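Papain-like protease (Human betacoronavirus 2c EMC/2012, PDB 4RNA) probably cleaves the viral polyprotein as a papain-like cysteine protease and, as in related coronavirus enzymes, probably also removes ubiquitin from host proteins. Local coordinates at residues A[130-133]-A[134-137]; A[116-119]-A[120-124]; A[170-173]-A[174-178]. One frame throughout, in Å; residues are numbered along the deposited sequence.

Contact 1 (A[130-133]-A[134-137])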
ATOM      1  N   PHE A 130      10.446  15.773  -0.863  1.00 35.92           N
ATOM      2  CA  PHE A 130      10.060  14.540  -0.187  1.00 35.14           C
ATOM      3  C   PHE A 130      10.673  14.521   1.192  1.00 32.02           C
ATOM      4  O   PHE A 130      11.834  14.867   1.346  1.00 36.02           O
ATOM      5  CB  PHE A 130      10.459  13.313  -1.025  1.00 34.05           C
ATOM      6  CG  PHE A 130       9.580  13.141  -2.217  1.00 33.99           C
ATOM      7  CD1 PHE A 130       8.261  12.712  -2.046  1.00 32.64           C
ATOM      8  CD2 PHE A 130      10.033  13.472  -3.501  1.00 33.86           C
ATOM      9  CE1 PHE A 130       7.412  12.609  -3.141  1.00 31.75           C
ATOM     10  CE2 PHE A 130       9.198  13.369  -4.603  1.00 30.38           C
ATOM     11  CZ  PHE A 130       7.877  12.947  -4.424  1.00 33.34           C
ATOM     12  N   VAL A 131       9.880  14.155   2.187  1.00 36.02           N
ATOM     13  CA  VAL A 131      10.375  14.187   3.567  1.00 40.35           C
ATOM     14  C   VAL A 131      11.172  12.909   3.802  1.00 42.31           C
ATOM     15  O   VAL A 131      11.915  12.823   4.745  1.00 41.89           O
ATOM     16  CB  VAL A 131       9.259  14.357   4.627  1.00 40.27           C
ATOM     17  CG1 VAL A 131       8.450  15.613   4.346  1.00 44.92           C
ATOM     18  CG2 VAL A 131       8.351  13.128   4.717  1.00 40.75           C
ATOM     19  N   ILE A 132      11.041  11.919   2.923  1.00 32.68           N
ATOM     20  CA  ILE A 132      11.882  10.685   3.030  1.00 33.73           C
ATOM     21  C   ILE A 132      13.194  10.858   2.206  1.00 34.79           C
ATOM     22  O   ILE A 132      13.140  11.120   1.003  1.00 37.05           O
ATOM     23  CB  ILE A 132      11.108   9.453   2.473  1.00 32.10           C
ATOM     24  CG1 ILE A 132       9.894   9.137   3.382  1.00 36.92           C
ATOM     25  CG2 ILE A 132      12.049   8.233   2.420  1.00 31.50           C
ATOM     26  CD1 ILE A 132       8.802   8.263   2.741  1.00 37.93           C
ATOM     27  N   PRO A 133      14.376  10.707   2.850  1.00 32.55           N
ATOM     28  CA  PRO A 133      15.600  10.948   2.084  1.00 32.25           C
ATOM     29  C   PRO A 133      15.786  10.104   0.843  1.00 36.03           C
ATOM     30  O   PRO A 133      16.249  10.630  -0.174  1.00 34.78           O
ATOM     31  CB  PRO A 133      16.705  10.667   3.104  1.00 38.48           C
ATOM     32  CG  PRO A 133      16.081  11.062   4.421  1.00 30.38           C
ATOM     33  CD  PRO A 133      14.621  10.738   4.331  1.00 32.08           C
ATOM     34  N   ALA A 134      15.428   8.819   0.892  1.00 31.70           N
ATOM     35  CA  ALA A 134      15.650   8.012  -0.306  1.00 30.72           C
ATOM     36  C   ALA A 134      14.843   8.543  -1.451  1.00 27.89           C
ATOM     37  O   ALA A 134      15.300   8.523  -2.609  1.00 31.04           O
ATOM     38  CB  ALA A 134      15.291   6.555  -0.030  1.00 31.29           C
ATOM     39  N   LEU A 135      13.591   8.930  -1.175  1.00 30.63           N
ATOM     40  CA  LEU A 135      12.707   9.448  -2.246  1.00 33.52           C
ATOM     41  C   LEU A 135      13.200  10.786  -2.794  1.00 27.88           C
ATOM     42  O   LEU A 135      13.194  10.998  -3.955  1.00 28.84           O
ATOM     43  CB  LEU A 135      11.273   9.639  -1.754  1.00 33.68           C
ATOM     44  CG  LEU A 135      10.265   8.611  -2.163  1.00 36.33           C
ATOM     45  CD1 LEU A 135       8.893   8.968  -1.526  1.00 34.02           C
ATOM     46  CD2 LEU A 135      10.222   8.424  -3.684  1.00 34.12           C
ATOM     47  N   GLN A 136      13.627  11.701  -1.919  1.00 30.64           N
ATOM     48  CA  GLN A 136      14.164  12.989  -2.363  1.00 32.08           C
ATOM     49  C   GLN A 136      15.407  12.788  -3.215  1.00 33.06           C
ATOM     50  O   GLN A 136      15.517  13.341  -4.332  1.00 35.91           O
ATOM     51  CB  GLN A 136      14.516  13.845  -1.129  1.00 34.98           C
ATOM     52  CG  GLN A 136      14.799  15.354  -1.433  1.00 39.37           C
ATOM     53  CD  GLN A 136      13.792  16.014  -2.380  1.00 43.48           C
ATOM     54  OE1 GLN A 136      12.606  15.647  -2.430  1.00 42.19           O
ATOM     55  NE2 GLN A 136      14.281  16.961  -3.195  1.00 44.16           N
ATOM     56  N   HIS A 137      16.298  11.897  -2.753  1.00 30.89           N
ATOM     57  CA  HIS A 137      17.536  11.687  -3.460  1.00 33.52           C
ATOM     58  C   HIS A 137      17.170  11.069  -4.791  1.00 31.97           C
ATOM     59  O   HIS A 137      17.649  11.491  -5.847  1.00 31.51           O
ATOM     60  CB  HIS A 137      18.509  10.845  -2.620  1.00 39.62           C
ATOM     61  CG  HIS A 137      19.798  10.549  -3.324  1.00 46.40           C
ATOM     62  ND1 HIS A 137      19.970   9.449  -4.080  1.00 51.41           N
ATOM     63  CD2 HIS A 137      20.981  11.278  -3.415  1.00 48.42           C
ATOM     64  CE1 HIS A 137      21.215   9.452  -4.611  1.00 51.95           C
ATOM     65  NE2 HIS A 137      21.831  10.571  -4.207  1.00 54.55           N
TER

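Contact 2 (A[116-119]-A[120-124])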
ATOM      1  N   ASN A 116       3.664   6.181 -16.081  1.00 28.74           N
ATOM      2  CA  ASN A 116       3.765   7.362 -16.922  1.00 29.63           C
ATOM      3  C   ASN A 116       2.887   8.576 -16.464  1.00 30.34           C
ATOM      4  O   ASN A 116       3.406   9.717 -16.173  1.00 32.31           O
ATOM      5  CB  ASN A 116       3.467   6.933 -18.394  1.00 26.17           C
ATOM      6  CG  ASN A 116       3.723   8.078 -19.340  1.00 29.51           C
ATOM      7  OD1 ASN A 116       4.855   8.545 -19.387  1.00 33.28           O
ATOM      8  ND2 ASN A 116       2.679   8.617 -19.982  1.00 30.87           N
ATOM      9  N   ALA A 117       1.595   8.304 -16.221  1.00 28.75           N
ATOM     10  CA  ALA A 117       0.634   9.316 -15.732  1.00 26.28           C
ATOM     11  C   ALA A 117       1.116   9.894 -14.412  1.00 30.29           C
ATOM     12  O   ALA A 117       1.196  11.111 -14.255  1.00 29.85           O
ATOM     13  CB  ALA A 117      -0.764   8.732 -15.573  1.00 27.50           C
ATOM     14  N   VAL A 118       1.523   9.029 -13.488  1.00 25.79           N
ATOM     15  CA  VAL A 118       2.000   9.549 -12.214  1.00 22.99           C
ATOM     16  C   VAL A 118       3.265  10.411 -12.350  1.00 26.38           C
ATOM     17  O   VAL A 118       3.336  11.504 -11.778  1.00 26.04           O
ATOM     18  CB  VAL A 118       2.331   8.371 -11.248  1.00 28.63           C
ATOM     19  CG1 VAL A 118       3.137   8.870 -10.040  1.00 29.26           C
ATOM     20  CG2 VAL A 118       1.053   7.713 -10.795  1.00 32.20           C
ATOM     21  N   ILE A 119       4.282   9.900 -13.045  1.00 25.16           N
ATOM     22  CA  ILE A 119       5.584  10.586 -13.113  1.00 30.67           C
ATOM     23  C   ILE A 119       5.507  11.932 -13.898  1.00 25.54           C
ATOM     24  O   ILE A 119       6.007  12.974 -13.456  1.00 24.21           O
ATOM     25  CB  ILE A 119       6.670   9.623 -13.732  1.00 26.02           C
ATOM     26  CG1 ILE A 119       7.007   8.484 -12.739  1.00 32.86           C
ATOM     27  CG2 ILE A 119       7.962  10.350 -14.109  1.00 30.08           C
ATOM     28  CD1 ILE A 119       7.475   7.255 -13.490  1.00 42.09           C
ATOM     29  N   MET A 120       4.808  11.932 -15.010  1.00 25.75           N
ATOM     30  CA  MET A 120       4.600  13.177 -15.804  1.00 23.41           C
ATOM     31  C   MET A 120       3.792  14.213 -15.078  1.00 25.83           C
ATOM     32  O   MET A 120       4.018  15.373 -15.330  1.00 27.08           O
ATOM     33  CB  MET A 120       3.885  12.849 -17.125  1.00 26.46           C
ATOM     34  CG  MET A 120       4.817  12.026 -17.970  1.00 28.15           C
ATOM     35  SD  MET A 120       4.264  11.878 -19.697  1.00 31.98           S
ATOM     36  CE  MET A 120       4.638  13.546 -20.223  1.00 31.31           C
ATOM     37  N   THR A 121       2.899  13.789 -14.156  1.00 24.39           N
ATOM     38  CA  THR A 121       2.138  14.729 -13.363  1.00 26.55           C
ATOM     39  C   THR A 121       3.066  15.283 -12.269  1.00 25.28           C
ATOM     40  O   THR A 121       3.122  16.541 -12.058  1.00 25.01           O
ATOM     41  CB  THR A 121       0.896  14.085 -12.707  1.00 28.11           C
ATOM     42  OG1 THR A 121      -0.006  13.642 -13.690  1.00 28.07           O
ATOM     43  CG2 THR A 121       0.128  15.119 -11.796  1.00 26.78           C
ATOM     44  N   LEU A 122       3.822  14.394 -11.595  1.00 26.64           N
ATOM     45  CA  LEU A 122       4.727  14.893 -10.489  1.00 24.31           C
ATOM     46  C   LEU A 122       5.790  15.812 -11.058  1.00 27.00           C
ATOM     47  O   LEU A 122       6.247  16.731 -10.430  1.00 25.59           O
ATOM     48  CB  LEU A 122       5.485  13.715  -9.779  1.00 25.56           C
ATOM     49  CG  LEU A 122       4.627  12.743  -8.944  1.00 28.04           C
ATOM     50  CD1 LEU A 122       5.510  11.524  -8.609  1.00 32.06           C
ATOM     51  CD2 LEU A 122       4.144  13.518  -7.682  1.00 25.95           C
ATOM     52  N   ASP A 123       6.232  15.556 -12.275  1.00 21.76           N
ATOM     53  CA  ASP A 123       7.197  16.430 -12.937  1.00 26.65           C
ATOM     54  C   ASP A 123       6.749  17.909 -13.131  1.00 31.44           C
ATOM     55  O   ASP A 123       7.609  18.768 -13.372  1.00 30.06           O
ATOM     56  CB  ASP A 123       7.625  15.844 -14.301  1.00 27.37           C
ATOM     57  CG  ASP A 123       8.705  14.710 -14.166  1.00 32.47           C
ATOM     58  OD1 ASP A 123       9.340  14.605 -13.100  1.00 37.46           O
ATOM     59  OD2 ASP A 123       8.896  13.939 -15.172  1.00 31.77           O
ATOM     60  N   LEU A 124       5.441  18.211 -13.003  1.00 29.06           N
ATOM     61  CA  LEU A 124       4.953  19.557 -13.244  1.00 28.29           C
ATOM     62  C   LEU A 124       4.884  20.269 -11.918  1.00 30.30           C
ATOM     63  O   LEU A 124       4.594  21.439 -11.901  1.00 32.53           O
ATOM     64  CB  LEU A 124       3.560  19.556 -13.864  1.00 28.32           C
ATOM     65  CG  LEU A 124       3.654  18.975 -15.306  1.00 24.67           C
ATOM     66  CD1 LEU A 124       2.261  18.824 -15.951  1.00 27.82           C
ATOM     67  CD2 LEU A 124       4.566  19.865 -16.135  1.00 27.34           C
TER

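Contact 3 (A[170-173]-A[174-178])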
ATOM      1  N   ARG A 170      -4.535   6.799  -7.203  1.00 32.30           N
ATOM      2  CA  ARG A 170      -4.151   6.252  -5.882  1.00 32.41           C
ATOM      3  C   ARG A 170      -2.676   6.520  -5.683  1.00 29.72           C
ATOM      4  O   ARG A 170      -2.262   7.013  -4.649  1.00 26.20           O
ATOM      5  CB  ARG A 170      -4.416   4.749  -5.810  1.00 31.36           C
ATOM      6  CG  ARG A 170      -4.009   4.079  -4.475  1.00 33.40           C
ATOM      7  CD  ARG A 170      -4.169   2.554  -4.612  1.00 34.46           C
ATOM      8  NE  ARG A 170      -3.027   1.926  -5.271  1.00 34.49           N
ATOM      9  CZ  ARG A 170      -1.784   1.807  -4.772  1.00 32.20           C
ATOM     10  NH1 ARG A 170      -1.343   2.346  -3.585  1.00 27.24           N
ATOM     11  NH2 ARG A 170      -0.925   1.206  -5.527  1.00 31.35           N
ATOM     12  N   LEU A 171      -1.871   6.186  -6.677  1.00 27.88           N
ATOM     13  CA  LEU A 171      -0.394   6.400  -6.540  1.00 32.48           C
ATOM     14  C   LEU A 171       0.037   7.817  -6.389  1.00 30.02           C
ATOM     15  O   LEU A 171       0.949   8.150  -5.541  1.00 31.40           O
ATOM     16  CB  LEU A 171       0.326   5.768  -7.746  1.00 34.42           C
ATOM     17  CG  LEU A 171       1.166   4.526  -7.546  1.00 45.38           C
ATOM     18  CD1 LEU A 171       1.987   4.484  -6.229  1.00 36.28           C
ATOM     19  CD2 LEU A 171       0.191   3.370  -7.631  1.00 42.93           C
ATOM     20  N   LEU A 172      -0.588   8.738  -7.159  1.00 29.02           N
ATOM     21  CA  LEU A 172      -0.239  10.151  -6.953  1.00 31.28           C
ATOM     22  C   LEU A 172      -0.472  10.546  -5.561  1.00 31.78           C
ATOM     23  O   LEU A 172       0.307  11.271  -4.935  1.00 28.26           O
ATOM     24  CB  LEU A 172      -1.154  11.053  -7.810  1.00 35.78           C
ATOM     25  CG  LEU A 172      -0.589  11.461  -9.124  1.00 38.48           C
ATOM     26  CD1 LEU A 172      -1.620  12.247  -9.924  1.00 37.47           C
ATOM     27  CD2 LEU A 172       0.658  12.290  -8.842  1.00 32.22           C
ATOM     28  N   HIS A 173      -1.600  10.103  -5.013  1.00 38.73           N
ATOM     29  CA  HIS A 173      -1.885  10.572  -3.686  1.00 36.51           C
ATOM     30  C   HIS A 173      -0.994   9.934  -2.648  1.00 36.57           C
ATOM     31  O   HIS A 173      -0.535  10.606  -1.737  1.00 35.13           O
ATOM     32  CB  HIS A 173      -3.438  10.562  -3.399  1.00 44.37           C
ATOM     33  CG  HIS A 173      -4.225  11.598  -4.254  1.00 57.41           C
ATOM     34  ND1 HIS A 173      -4.730  12.765  -3.746  1.00 49.39           N
ATOM     35  CD2 HIS A 173      -4.528  11.620  -5.629  1.00 53.71           C
ATOM     36  CE1 HIS A 173      -5.329  13.473  -4.742  1.00 54.86           C
ATOM     37  NE2 HIS A 173      -5.204  12.779  -5.887  1.00 57.10           N
ATOM     38  N   THR A 174      -0.618   8.677  -2.810  1.00 35.31           N
ATOM     39  CA  THR A 174       0.336   8.068  -1.910  1.00 39.13           C
ATOM     40  C   THR A 174       1.731   8.628  -1.992  1.00 38.49           C
ATOM     41  O   THR A 174       2.431   8.738  -0.967  1.00 34.10           O
ATOM     42  CB  THR A 174       0.501   6.541  -2.141  1.00 44.89           C
ATOM     43  OG1 THR A 174       0.816   6.316  -3.510  1.00 72.18           O
ATOM     44  CG2 THR A 174      -0.719   5.838  -1.881  1.00 43.63           C
ATOM     45  N   VAL A 175       2.156   8.976  -3.202  1.00 30.67           N
ATOM     46  CA  VAL A 175       3.439   9.605  -3.326  1.00 33.02           C
ATOM     47  C   VAL A 175       3.416  10.980  -2.663  1.00 30.61           C
ATOM     48  O   VAL A 175       4.339  11.291  -1.973  1.00 33.31           O
ATOM     49  CB  VAL A 175       3.912   9.698  -4.806  1.00 31.94           C
ATOM     50  CG1 VAL A 175       5.174  10.548  -4.904  1.00 33.99           C
ATOM     51  CG2 VAL A 175       4.221   8.302  -5.331  1.00 35.97           C
ATOM     52  N   LEU A 176       2.369  11.786  -2.896  1.00 29.75           N
ATOM     53  CA  LEU A 176       2.340  13.127  -2.393  1.00 30.16           C
ATOM     54  C   LEU A 176       2.134  13.114  -0.900  1.00 28.40           C
ATOM     55  O   LEU A 176       2.587  14.054  -0.180  1.00 34.00           O
ATOM     56  CB  LEU A 176       1.246  13.925  -3.077  1.00 35.52           C
ATOM     57  CG  LEU A 176       1.594  14.335  -4.517  1.00 32.46           C
ATOM     58  CD1 LEU A 176       0.366  14.940  -5.229  1.00 33.81           C
ATOM     59  CD2 LEU A 176       2.753  15.291  -4.526  1.00 29.09           C
ATOM     60  N   ALA A 177       1.538  12.047  -0.374  1.00 28.84           N
ATOM     61  CA  ALA A 177       1.545  11.931   1.151  1.00 35.37           C
ATOM     62  C   ALA A 177       2.970  11.894   1.757  1.00 34.50           C
ATOM     63  O   ALA A 177       3.139  12.184   2.941  1.00 35.45           O
ATOM     64  CB  ALA A 177       0.732  10.740   1.644  1.00 35.43           C
ATOM     65  N   LYS A 178       3.989  11.585   0.955  1.00 31.65           N
ATOM     66  CA  LYS A 178       5.380  11.566   1.399  1.00 33.08           C
ATOM     67  C   LYS A 178       6.125  12.861   1.152  1.00 32.20           C
ATOM     68  O   LYS A 178       7.369  12.908   1.295  1.00 32.98           O
ATOM     69  CB  LYS A 178       6.148  10.441   0.675  1.00 37.94           C
ATOM     70  CG  LYS A 178       5.499   9.042   0.727  1.00 44.19           C
ATOM     71  CD  LYS A 178       4.991   8.777   2.111  1.00 46.56           C
ATOM     72  CE  LYS A 178       5.211   7.318   2.515  1.00 64.95           C
ATOM     73  NZ  LYS A 178       4.344   6.420   1.704  1.00 55.47           N
TER

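Contact 1 (A[130-133]-A[134-137])
Gln136 reaches back from the first turn of a helix to the strand residue Phe130. Its amide oxygen OE1 accepts from Phe130 N at 2.7 Å, and the N-H points almost straight at it (176°). The N-H comes from above the plane of the amide carbonyl. CG of Gln136 lies anti to the backbone N (chi1 -167°), and a bend at chi2 brings the amide back to the strand. OE1 also lies 3.5 Å from Phe130 CD2. The phenyl and amide planes are 36° apart. On the buried side, Phe130 CB meets Leu135 CB at 3.8 Å, and Leu135 CD1 reaches the ring at CD1. Ile132 holds the N-cap position, and its carbonyl O takes Gln136 N at 3.0 Å. Pro133 follows as the first helical residue. Its O accepts His137 N at 2.9 Å. Farther out, Phe139 packs edge-to-face with the Phe130 ring. Tyr157 and Phe150 of helix 148-158 cover Leu135. The junction between strand 128-130 and helix 133-143 thus has a polar and an apolar tie. Gln136 is gripped at both its backbone N and its side-chain oxygen, which ties the end of the strand to the first turn of the helix.

Contact 2 (A[116-119]-A[120-124])
Thr121 gives Ala117 O two hydrogen bonds, one from OG1 at 2.9 Å and one from its backbone N at 3.2 Å. They reach that oxygen from opposite faces of the carbonyl plane. OG1 stands beside the backbone N (chi1 -64°), which turns it back toward the preceding turn. The same hydroxyl is also hydrogen-bonded to Asn269 ND2. Met120 N bonds to Asn116 O at 2.9 Å, and Leu122 N bonds to Val118 O. A second bond to Val118 O, from Thr121 N, is weak. These bonds make up the last turns of helix 115-122, in the helical part of the papain-like fold. Asp123 N closes on Ile119 O at 2.8 Å near the helix's C-terminal end. The Asp123 carboxylate lies alongside Ile119, with OD2 3.9 Å from CG2. Its charge is met from outside: OD2 by a salt bridge to Arg104, OD1 by a hydrogen bond from His142 NE2. Asn116 OD1 is satisfied by Ser105 OG and Leu106 N. It also lies 3.4 Å from Met120 SD, where the two side chains pass at a slant. Val118 CG1 and Leu122 CD1 touch at 3.8 Å, their side chains running alongside each other.

Contact 3 (A[170-173]-A[174-178])
Thr174 has the most surface buried in this contact, and both branches of its side chain take part. OG1 donates to Leu171 O at 2.7 Å. That carbonyl also takes Val175 N at 2.8 Å, so one oxygen serves two donors. The two bonds differ in direction. Val175 N comes nearly head-on to the carbonyl, whereas OG1 comes from the flank, at a C=O...donor angle of 106°. OG1 of Thr174 lies between the backbone N and the carbonyl carbon (chi1 54°), which lets it fold onto the preceding turn. There it also meets Leu171 CD1 at 3.5 Å. The methyl CG2 lies on the other branch. It rests 3.4 Å from Arg170 O and 3.9 Å from Arg170 NH1. The backbone N of Thr174 bonds to Arg170 O. Arg170 uses its guanidinium outside this pair: NH2 forms a salt bridge with Asp166 OD1 and a hydrogen bond to Gly158 O. His173 is the second main residue. Its CB lies 3.4 Å from Thr174 N, and its O takes Ala177 N at 2.9 Å as helix 168-176 nears its end. Its ring NE2 is hydrogen-bonded to Ser249 OG. Leu172 CD2 only just meets Leu176 CD1, at 4.5 Å. The contact lies near the centre of the folded chain. Asn159 and Pro79 of the second subunit pack on Arg170 and His173 respectively. Leu171, Leu172 and Val175 pack on helix 115-122. His173 and Leu176 meet strand 210-212, and Val175 also touches Phe130 of strand 128-130.

In the fold
Contact 3 is the hub of the three. It touches contact 2 through leucine and valine side chains and the methyl of Thr121, such as Val118 CG2 on Leu171 CB at 3.7 Å. It touches contact 1 through Phe130 and Ile132, and Val131 N probably bonds to Lys178 O at 2.9 Å. Contacts 1 and 2 do not meet; their centres are about 17 Å apart. All touching residues of contact 2 are buried, contact 3 is mostly so, and contact 1 is partly exposed. Near a helix's C-terminal end, a threonine hydroxyl bonds to the carbonyl four residues back in contact 2 and three back in contact 3. Contact 1 instead joins strand to helix start through an amide.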